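Long-range contacts in uncharacterized protein (Eubacterium rectale, PDB 5COZ), which is of unknown function but is probably a secreted lipoprotein with a domain resembling that of the regulatory protein YycH: residues Y57-S61 and E269-H275; Y145-N149 and Q339-L343; L171-A176 and L244-M248. All coordinates share one frame; numbering follows the deposited sequence. Where two conformers were deposited one is given.

Contact 1: Y57-S61 and E269-H275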
loop_
_atom_site.group_PDB
_atom_site.type_symbol
_atom_site.label_atom_id
_atom_site.label_comp_id
_atom_site.label_asym_id
_atom_site.label_seq_id
_atom_site.Cartn_x
_atom_site.Cartn_y
_atom_site.Cartn_z
ATOM N N TYR A 57 -19.923 -4.939 9.663
ATOM C CA TYR A 57 -20.255 -4.498 8.308
ATOM C C TYR A 57 -20.887 -3.099 8.301
ATOM O O TYR A 57 -21.192 -2.578 7.225
ATOM C CB TYR A 57 -21.197 -5.491 7.636
ATOM C CG TYR A 57 -20.584 -6.833 7.298
ATOM C CD1 TYR A 57 -19.665 -6.964 6.260
ATOM C CD2 TYR A 57 -20.974 -7.986 7.971
ATOM C CE1 TYR A 57 -19.171 -8.218 5.879
ATOM C CE2 TYR A 57 -20.488 -9.240 7.608
ATOM C CZ TYR A 57 -19.588 -9.353 6.556
ATOM O OH TYR A 57 -19.150 -10.596 6.151
ATOM N N TYR A 58 -21.111 -2.478 9.479
ATOM C CA TYR A 58 -21.666 -1.127 9.516
ATOM C C TYR A 58 -20.517 -0.147 9.479
ATOM O O TYR A 58 -19.689 -0.119 10.412
ATOM C CB TYR A 58 -22.497 -0.935 10.781
ATOM C CG TYR A 58 -23.855 -1.571 10.638
ATOM C CD1 TYR A 58 -24.034 -2.935 10.849
ATOM C CD2 TYR A 58 -24.955 -0.821 10.237
ATOM C CE1 TYR A 58 -25.290 -3.529 10.711
ATOM C CE2 TYR A 58 -26.214 -1.405 10.092
ATOM C CZ TYR A 58 -26.374 -2.758 10.327
ATOM O OH TYR A 58 -27.608 -3.332 10.143
ATOM N N VAL A 59 -20.406 0.598 8.372
ATOM C CA VAL A 59 -19.240 1.441 8.110
ATOM C C VAL A 59 -19.658 2.858 7.835
ATOM O O VAL A 59 -20.627 3.109 7.088
ATOM C CB VAL A 59 -18.441 0.865 6.905
ATOM C CG1 VAL A 59 -17.225 1.723 6.543
ATOM C CG2 VAL A 59 -17.996 -0.565 7.185
ATOM N N LYS A 60 -18.931 3.794 8.440
ATOM C CA LYS A 60 -19.145 5.214 8.237
ATOM C C LYS A 60 -18.541 5.711 6.946
ATOM O O LYS A 60 -17.482 5.251 6.541
ATOM C CB LYS A 60 -18.430 6.032 9.337
ATOM C CG LYS A 60 -18.957 5.800 10.731
ATOM C CD LYS A 60 -17.974 6.495 11.701
ATOM C CE LYS A 60 -18.476 6.525 13.113
ATOM N NZ LYS A 60 -19.584 7.521 13.255
ATOM N N SER A 61 -19.217 6.669 6.315
ATOM C CA SER A 61 -18.651 7.531 5.299
ATOM C C SER A 61 -18.436 8.860 5.961
ATOM O O SER A 61 -19.084 9.174 6.966
ATOM C CB SER A 61 -19.582 7.684 4.109
ATOM O OG SER A 61 -19.648 6.446 3.432
ATOM N N GLU A 269 -22.661 9.720 6.529
ATOM C CA GLU A 269 -23.663 8.658 6.547
ATOM C C GLU A 269 -23.038 7.378 7.069
ATOM O O GLU A 269 -21.819 7.261 7.158
ATOM C CB GLU A 269 -24.278 8.441 5.153
ATOM C CG GLU A 269 -23.269 8.038 4.092
ATOM C CD GLU A 269 -23.708 8.118 2.642
ATOM O OE1 GLU A 269 -24.902 8.401 2.383
ATOM O OE2 GLU A 269 -22.847 7.895 1.759
ATOM N N THR A 270 -23.872 6.465 7.502
ATOM C CA THR A 270 -23.436 5.164 7.983
ATOM C C THR A 270 -24.379 4.164 7.372
ATOM O O THR A 270 -25.585 4.402 7.284
ATOM C CB THR A 270 -23.427 5.074 9.515
ATOM O OG1 THR A 270 -22.738 6.205 10.068
ATOM C CG2 THR A 270 -22.809 3.757 10.024
ATOM N N GLY A 271 -23.840 3.042 6.977
ATOM C CA GLY A 271 -24.682 2.005 6.419
ATOM C C GLY A 271 -23.983 0.683 6.473
ATOM O O GLY A 271 -22.775 0.605 6.730
ATOM N N GLU A 272 -24.731 -0.357 6.154
ATOM C CA GLU A 272 -24.206 -1.701 6.101
ATOM C C GLU A 272 -23.615 -1.941 4.735
ATOM O O GLU A 272 -24.239 -1.621 3.720
ATOM C CB GLU A 272 -25.367 -2.677 6.345
ATOM C CG GLU A 272 -24.932 -4.096 6.607
ATOM C CD GLU A 272 -26.022 -4.964 7.211
ATOM O OE1 GLU A 272 -27.056 -4.418 7.661
ATOM O OE2 GLU A 272 -25.840 -6.202 7.228
ATOM N N ILE A 273 -22.406 -2.487 4.702
ATOM C CA ILE A 273 -21.783 -2.840 3.433
ATOM C C ILE A 273 -22.183 -4.245 3.031
ATOM O O ILE A 273 -22.661 -5.027 3.856
ATOM C CB ILE A 273 -20.241 -2.689 3.475
ATOM C CG1 ILE A 273 -19.582 -3.740 4.425
ATOM C CG2 ILE A 273 -19.862 -1.232 3.821
ATOM C CD1 ILE A 273 -18.080 -3.789 4.308
ATOM N N LEU A 274 -21.977 -4.562 1.768
ATOM C CA LEU A 274 -22.213 -5.893 1.243
ATOM C C LEU A 274 -21.197 -6.869 1.772
ATOM O O LEU A 274 -20.028 -6.511 1.966
ATOM C CB LEU A 274 -22.077 -5.844 -0.291
ATOM C CG LEU A 274 -23.208 -5.149 -1.040
ATOM C CD1 LEU A 274 -22.840 -4.961 -2.502
ATOM C CD2 LEU A 274 -24.522 -5.948 -0.906
ATOM N N HIS A 275 -21.600 -8.135 1.914
ATOM C CA HIS A 275 -20.644 -9.194 2.215
ATOM C C HIS A 275 -19.783 -9.385 0.977
ATOM O O HIS A 275 -20.253 -9.156 -0.147
ATOM C CB HIS A 275 -21.362 -10.506 2.557
ATOM C CG HIS A 275 -22.196 -10.452 3.805
ATOM N ND1 HIS A 275 -22.985 -11.527 4.169
ATOM C CD2 HIS A 275 -22.330 -9.478 4.734
ATOM C CE1 HIS A 275 -23.601 -11.171 5.289
ATOM N NE2 HIS A 275 -23.217 -9.968 5.697
HETATM O O HOH W 1 -22.012 6.244 12.657
#
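The Y57 ring carries the H275 imidazole over one face. This is an offset stack, with centroids 4.3 Å apart and planes at 30°. Overlap is partial: H275 CD2 sits above the rim, 3.3 Å from Y57 CZ. At the edge of the Y57 ring, I273 CG1 comes to 3.7 Å from Y57 CD1. The Y58 ring takes E272 CB over one face in a CH-pi contact. E272 CG lies anti to the backbone N (chi1 -168°) and the chain runs on extended. This brings E272 OE1 to 2.8 Å from Y58 OH, with the carboxylate plane turned 38° from the ring. The backbones form an antiparallel ladder. V59 and G271 are a hydrogen-bonded pair; Y58 with E272 and K60 with T270 are non-hydrogen-bonded pairs. I273 N donates to Y57 O at 2.8 Å and continues the pairing past the strand ends. V59 CG2 meets I273 CG2 on the buried face. On the face of Y58 and K60, a water links K60 NZ to T270 OG1, and K60 NZ also bonds T267. Both stacked rings have polar partners near the N-terminus: Y57 OH bonds E25 O, and H275 ND1 bonds D24. With an alanine at Y57 the H275 ring is likely to lose its stacking partner, and E25 O the hydroxyl that bonds it. The pair joins strand 58-66 to strand 262-272 in the mixed sheet. Strand 314-330 flanks 58-66 as its other neighbour, and helix 276-288 starts just after H275.

Contact 2: Y145-N149 and Q339-L343; sequences YSPFN and QKMAL
The peptide bond before P147 is cis, and the loop bends there against strand 338-348. A342 N donates to P147 O at 2.8 Å. The N-H points almost straight at the oxygen (170°), but the donor stands above the carbonyl plane. The same oxygen also accepts a water, which donates to A342 O as well. The Y145 side chain reaches the strand backbone at L343. Its CG is anti to the backbone N (chi1 176°), which sends the hydroxyl across to the strand. Y145 OH donates to L343 O at 2.6 Å, a short bond that fixes the end of the ring. One face of this ring receives A342 CB in a CH-pi contact, 3.9 Å from the centroid. A342 CB is offset toward the rim and lies 3.6 Å from Y145 CZ. It is also packed against N149 CB. The contact thus fixes an irregular loop, between helices 130-137 and 165-178, along a strand of the mixed sheet. Within the sheet that strand pairs with 314-330, whose Y326 OH takes a bond from N149 ND2; N149 OD1 bonds K151 NZ. Further along, F148 and M341, a selenomethionine, lie side by side in a Met-aromatic contact. The selenium sits at the ring edge, with M341 SE 3.7 Å from F148 CE1. The M341 chain is bent beyond CB, which also carries M341 CE to 4.1 Å from P147 CB. P147 CG lies over the centre of one F148 face. A second water joins F148 O to K340 O.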
loop_
_atom_site.group_PDB
_atom_site.type_symbol
_atom_site.label_atom_id
_atom_site.label_comp_id
_atom_site.label_asym_id
_atom_site.label_seq_id
_atom_site.Cartn_x
_atom_site.Cartn_y
_atom_site.Cartn_z
ATOM N N TYR A 145 2.019 -1.413 -7.251
ATOM C CA TYR A 145 1.219 -2.565 -7.675
ATOM C C TYR A 145 1.218 -2.656 -9.214
ATOM O O TYR A 145 1.383 -3.740 -9.775
ATOM C CB TYR A 145 -0.216 -2.404 -7.159
ATOM C CG TYR A 145 -1.134 -3.504 -7.633
ATOM C CD1 TYR A 145 -1.074 -4.779 -7.067
ATOM C CD2 TYR A 145 -2.065 -3.273 -8.641
ATOM C CE1 TYR A 145 -1.892 -5.811 -7.517
ATOM C CE2 TYR A 145 -2.909 -4.292 -9.086
ATOM C CZ TYR A 145 -2.809 -5.559 -8.523
ATOM O OH TYR A 145 -3.593 -6.584 -8.964
ATOM N N SER A 146 1.012 -1.508 -9.894
ATOM C CA SER A 146 1.016 -1.475 -11.352
ATOM C C SER A 146 2.424 -1.391 -11.897
ATOM O O SER A 146 3.250 -0.642 -11.359
ATOM C CB SER A 146 0.249 -0.260 -11.864
ATOM O OG SER A 146 -1.112 -0.307 -11.493
ATOM N N PRO A 147 2.704 -2.037 -13.029
ATOM C CA PRO A 147 1.840 -2.915 -13.849
ATOM C C PRO A 147 1.984 -4.418 -13.600
ATOM O O PRO A 147 1.206 -5.183 -14.165
ATOM C CB PRO A 147 2.325 -2.596 -15.273
ATOM C CG PRO A 147 3.826 -2.354 -15.101
ATOM C CD PRO A 147 4.035 -1.867 -13.666
ATOM N N PHE A 148 2.950 -4.844 -12.776
ATOM C CA PHE A 148 3.217 -6.277 -12.624
ATOM C C PHE A 148 3.155 -6.799 -11.193
ATOM O O PHE A 148 3.215 -8.018 -10.987
ATOM C CB PHE A 148 4.629 -6.597 -13.165
ATOM C CG PHE A 148 4.910 -6.096 -14.564
ATOM C CD1 PHE A 148 4.093 -6.457 -15.629
ATOM C CD2 PHE A 148 6.014 -5.289 -14.822
ATOM C CE1 PHE A 148 4.359 -5.993 -16.930
ATOM C CE2 PHE A 148 6.295 -4.848 -16.122
ATOM C CZ PHE A 148 5.457 -5.193 -17.166
ATOM N N ASN A 149 3.039 -5.900 -10.210
ATOM C CA ASN A 149 3.062 -6.267 -8.785
ATOM C C ASN A 149 4.376 -6.997 -8.458
ATOM O O ASN A 149 4.370 -8.043 -7.793
ATOM C CB ASN A 149 1.839 -7.086 -8.359
ATOM C CG ASN A 149 1.663 -7.056 -6.864
ATOM O OD1 ASN A 149 2.113 -6.095 -6.205
ATOM N ND2 ASN A 149 0.974 -8.065 -6.303
ATOM N N GLN A 339 2.355 -11.683 -20.844
ATOM C CA GLN A 339 2.837 -11.019 -19.631
ATOM C C GLN A 339 1.734 -11.002 -18.608
ATOM O O GLN A 339 0.587 -10.703 -18.946
ATOM C CB GLN A 339 3.276 -9.579 -19.925
ATOM C CG GLN A 339 4.714 -9.467 -20.390
ATOM C CD GLN A 339 5.174 -8.027 -20.425
ATOM O OE1 GLN A 339 4.393 -7.095 -20.681
ATOM N NE2 GLN A 339 6.464 -7.823 -20.185
ATOM N N LYS A 340 2.083 -11.283 -17.356
ATOM C CA LYS A 340 1.132 -11.302 -16.251
ATOM C C LYS A 340 0.921 -9.875 -15.756
ATOM O O LYS A 340 1.807 -9.295 -15.110
ATOM C CB LYS A 340 1.683 -12.219 -15.151
ATOM C CG LYS A 340 0.761 -12.543 -14.004
ATOM C CD LYS A 340 1.565 -13.414 -13.062
ATOM C CE LYS A 340 0.907 -13.601 -11.749
ATOM N NZ LYS A 340 1.782 -14.370 -10.823
HETATM N N MSE A 341 -0.232 -9.310 -16.075
HETATM C CA MSE A 341 -0.552 -7.931 -15.725
HETATM C C MSE A 341 -1.321 -7.836 -14.438
HETATM O O MSE A 341 -2.322 -8.525 -14.276
HETATM C CB MSE A 341 -1.400 -7.294 -16.841
HETATM C CG MSE A 341 -0.740 -7.308 -18.220
HETATM SE SE MSE A 341 0.974 -6.322 -18.279
HETATM C CE MSE A 341 0.400 -4.719 -18.177
ATOM N N ALA A 342 -0.900 -6.938 -13.547
ATOM C CA ALA A 342 -1.565 -6.695 -12.261
ATOM C C ALA A 342 -2.659 -5.637 -12.465
ATOM O O ALA A 342 -2.357 -4.491 -12.814
ATOM C CB ALA A 342 -0.537 -6.224 -11.247
ATOM N N LEU A 343 -3.937 -6.043 -12.263
ATOM C CA LEU A 343 -5.084 -5.197 -12.530
ATOM C C LEU A 343 -5.994 -5.160 -11.303
ATOM O O LEU A 343 -5.730 -5.840 -10.300
ATOM C CB LEU A 343 -5.818 -5.760 -13.745
ATOM C CG LEU A 343 -4.995 -5.800 -15.053
ATOM C CD1 LEU A 343 -5.703 -6.628 -16.107
ATOM C CD2 LEU A 343 -4.740 -4.386 -15.594
HETATM O O HOH W 2 -3.084 -1.969 -12.173
HETATM O O HOH W 3 -1.107 -3.950 -15.282
HETATM O O HOH W 4 3.175 -10.077 -12.872
#

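Contact 3: L171-A176 and L244-M248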
loop_
_atom_site.group_PDB
_atom_site.type_symbol
_atom_site.label_atom_id
_atom_site.label_comp_id
_atom_site.label_asym_id
_atom_site.label_seq_id
_atom_site.Cartn_x
_atom_site.Cartn_y
_atom_site.Cartn_z
ATOM N N LEU A 171 9.884 -3.450 15.784
ATOM C CA LEU A 171 10.485 -2.143 15.557
ATOM C C LEU A 171 9.632 -1.303 14.581
ATOM O O LEU A 171 9.477 -0.096 14.780
ATOM C CB LEU A 171 11.918 -2.307 15.033
ATOM C CG LEU A 171 12.700 -1.026 14.735
ATOM C CD1 LEU A 171 12.728 -0.057 15.940
ATOM C CD2 LEU A 171 14.093 -1.368 14.238
ATOM N N ALA A 172 9.067 -1.943 13.543
ATOM C CA ALA A 172 8.213 -1.199 12.592
ATOM C C ALA A 172 6.944 -0.661 13.307
ATOM O O ALA A 172 6.588 0.500 13.123
ATOM C CB ALA A 172 7.834 -2.096 11.430
ATOM N N VAL A 173 6.339 -1.490 14.202
ATOM C CA VAL A 173 5.122 -1.124 14.948
ATOM C C VAL A 173 5.448 0.028 15.921
ATOM O O VAL A 173 4.697 1.005 16.007
ATOM C CB VAL A 173 4.558 -2.390 15.657
ATOM C CG1 VAL A 173 3.541 -2.016 16.746
ATOM C CG2 VAL A 173 3.931 -3.348 14.639
ATOM N N LYS A 174 6.597 -0.070 16.603
ATOM C CA LYS A 174 7.059 0.963 17.535
ATOM C C LYS A 174 7.306 2.282 16.781
ATOM O O LYS A 174 6.918 3.344 17.268
ATOM C CB LYS A 174 8.332 0.481 18.259
ATOM C CG LYS A 174 8.966 1.486 19.216
ATOM C CD LYS A 174 10.357 0.977 19.614
ATOM C CE LYS A 174 11.160 1.968 20.425
ATOM N NZ LYS A 174 10.745 1.975 21.850
ATOM N N THR A 175 7.854 2.206 15.552
ATOM C CA THR A 175 8.130 3.415 14.758
ATOM C C THR A 175 6.827 4.089 14.302
ATOM O O THR A 175 6.714 5.309 14.377
ATOM C CB THR A 175 9.030 3.069 13.564
ATOM O OG1 THR A 175 10.218 2.446 14.071
ATOM C CG2 THR A 175 9.425 4.301 12.752
ATOM N N ALA A 176 5.846 3.297 13.822
ATOM C CA ALA A 176 4.573 3.895 13.412
ATOM C C ALA A 176 3.899 4.572 14.614
ATOM O O ALA A 176 3.307 5.634 14.467
ATOM C CB ALA A 176 3.656 2.831 12.808
ATOM N N LEU A 244 2.677 2.974 4.238
ATOM C CA LEU A 244 3.772 3.542 5.034
ATOM C C LEU A 244 4.902 2.496 4.905
ATOM O O LEU A 244 4.729 1.324 5.316
ATOM C CB LEU A 244 3.304 3.721 6.495
ATOM C CG LEU A 244 4.404 4.025 7.536
ATOM C CD1 LEU A 244 5.078 5.362 7.286
ATOM C CD2 LEU A 244 3.808 3.990 9.004
ATOM N N VAL A 245 6.022 2.884 4.236
ATOM C CA VAL A 245 7.110 1.954 3.955
ATOM C C VAL A 245 8.209 2.125 4.998
ATOM O O VAL A 245 8.707 3.232 5.169
ATOM C CB VAL A 245 7.648 2.146 2.528
ATOM C CG1 VAL A 245 8.706 1.073 2.218
ATOM C CG2 VAL A 245 6.517 2.071 1.494
ATOM N N ILE A 246 8.520 1.058 5.737
ATOM C CA ILE A 246 9.582 1.106 6.745
ATOM C C ILE A 246 10.533 -0.016 6.451
ATOM O O ILE A 246 10.154 -1.191 6.523
ATOM C CB ILE A 246 9.009 0.989 8.174
ATOM C CG1 ILE A 246 7.799 1.965 8.388
ATOM C CG2 ILE A 246 10.151 1.225 9.204
ATOM C CD1 ILE A 246 7.251 2.040 9.897
ATOM N N ALA A 247 11.765 0.333 6.097
ATOM C CA ALA A 247 12.774 -0.695 5.812
ATOM C C ALA A 247 13.857 -0.668 6.851
ATOM O O ALA A 247 14.139 0.402 7.412
ATOM C CB ALA A 247 13.380 -0.481 4.442
HETATM N N MSE A 248 14.494 -1.822 7.085
HETATM C CA MSE A 248 15.603 -1.873 8.034
HETATM C C MSE A 248 16.638 -2.896 7.619
HETATM O O MSE A 248 16.310 -3.924 7.021
HETATM C CB MSE A 248 15.114 -2.170 9.448
HETATM C CG MSE A 248 14.343 -3.458 9.542
HETATM SE SE MSE A 248 13.287 -3.570 11.146
HETATM C CE MSE A 248 11.950 -2.297 10.815
#
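L171 O is gripped twice, by T175 N at 2.9 Å and by T175 OG1 at 2.7 Å. The two donors come from opposite faces of the carbonyl plane. The first is the ordinary helix bond. The second folds the threonine hydroxyl back onto its own helix, with OG1 beside the backbone N (chi1 -56°). The hydroxyl is thereby satisfied within an apolar interface. T175 CB then comes to 4.2 Å from I246 CD1. The strand offers only carbon and selenium to the helix. I246 CD1 makes the shortest contact across the two segments, 3.6 Å from A172 O. On one side of it, L244 CD2 touches A176 CB at 4.0 Å. On the other, M248, a selenomethionine, slides past L171 in the opposite direction. In one of its two conformers M248 SE lies 3.9 Å from L171 CD2. There a bend at chi3 (70°) brings M248 CE to 4.0 Å from A172 N and 4.2 Å from A172 CB. The small alanines A172 and A176 probably let the strand side chains come close to the helix. L244, I246 and M248 alternate with V245 and A247, which turn to the far face of the sheet. I253 of strand 252-258 also packs on L171, I246 and M248. The arrangement is typical of two-layer alpha+beta packing: helix 165-178 lays its apolar side on one face of the antiparallel sheet.

Overall arrangement
Contact 1 and contact 2 both reach the mixed sheet, both through strands that pair with 314-330, with centres 30 Å apart. Contact 1 pairs strands 58-66 and 262-272; contact 2 sets a loop against strand 338-348. Their segments alternate along the chain. Contact 3 belongs to the other sheet, the antiparallel one, and is nested inside the loops closed by both. Its centre is 30 Å from contact 1 and 26 Å from contact 2, and none of the three touch. The mixed sheet therefore gathers early and late parts of the chain, while the middle builds a second layered unit beside it.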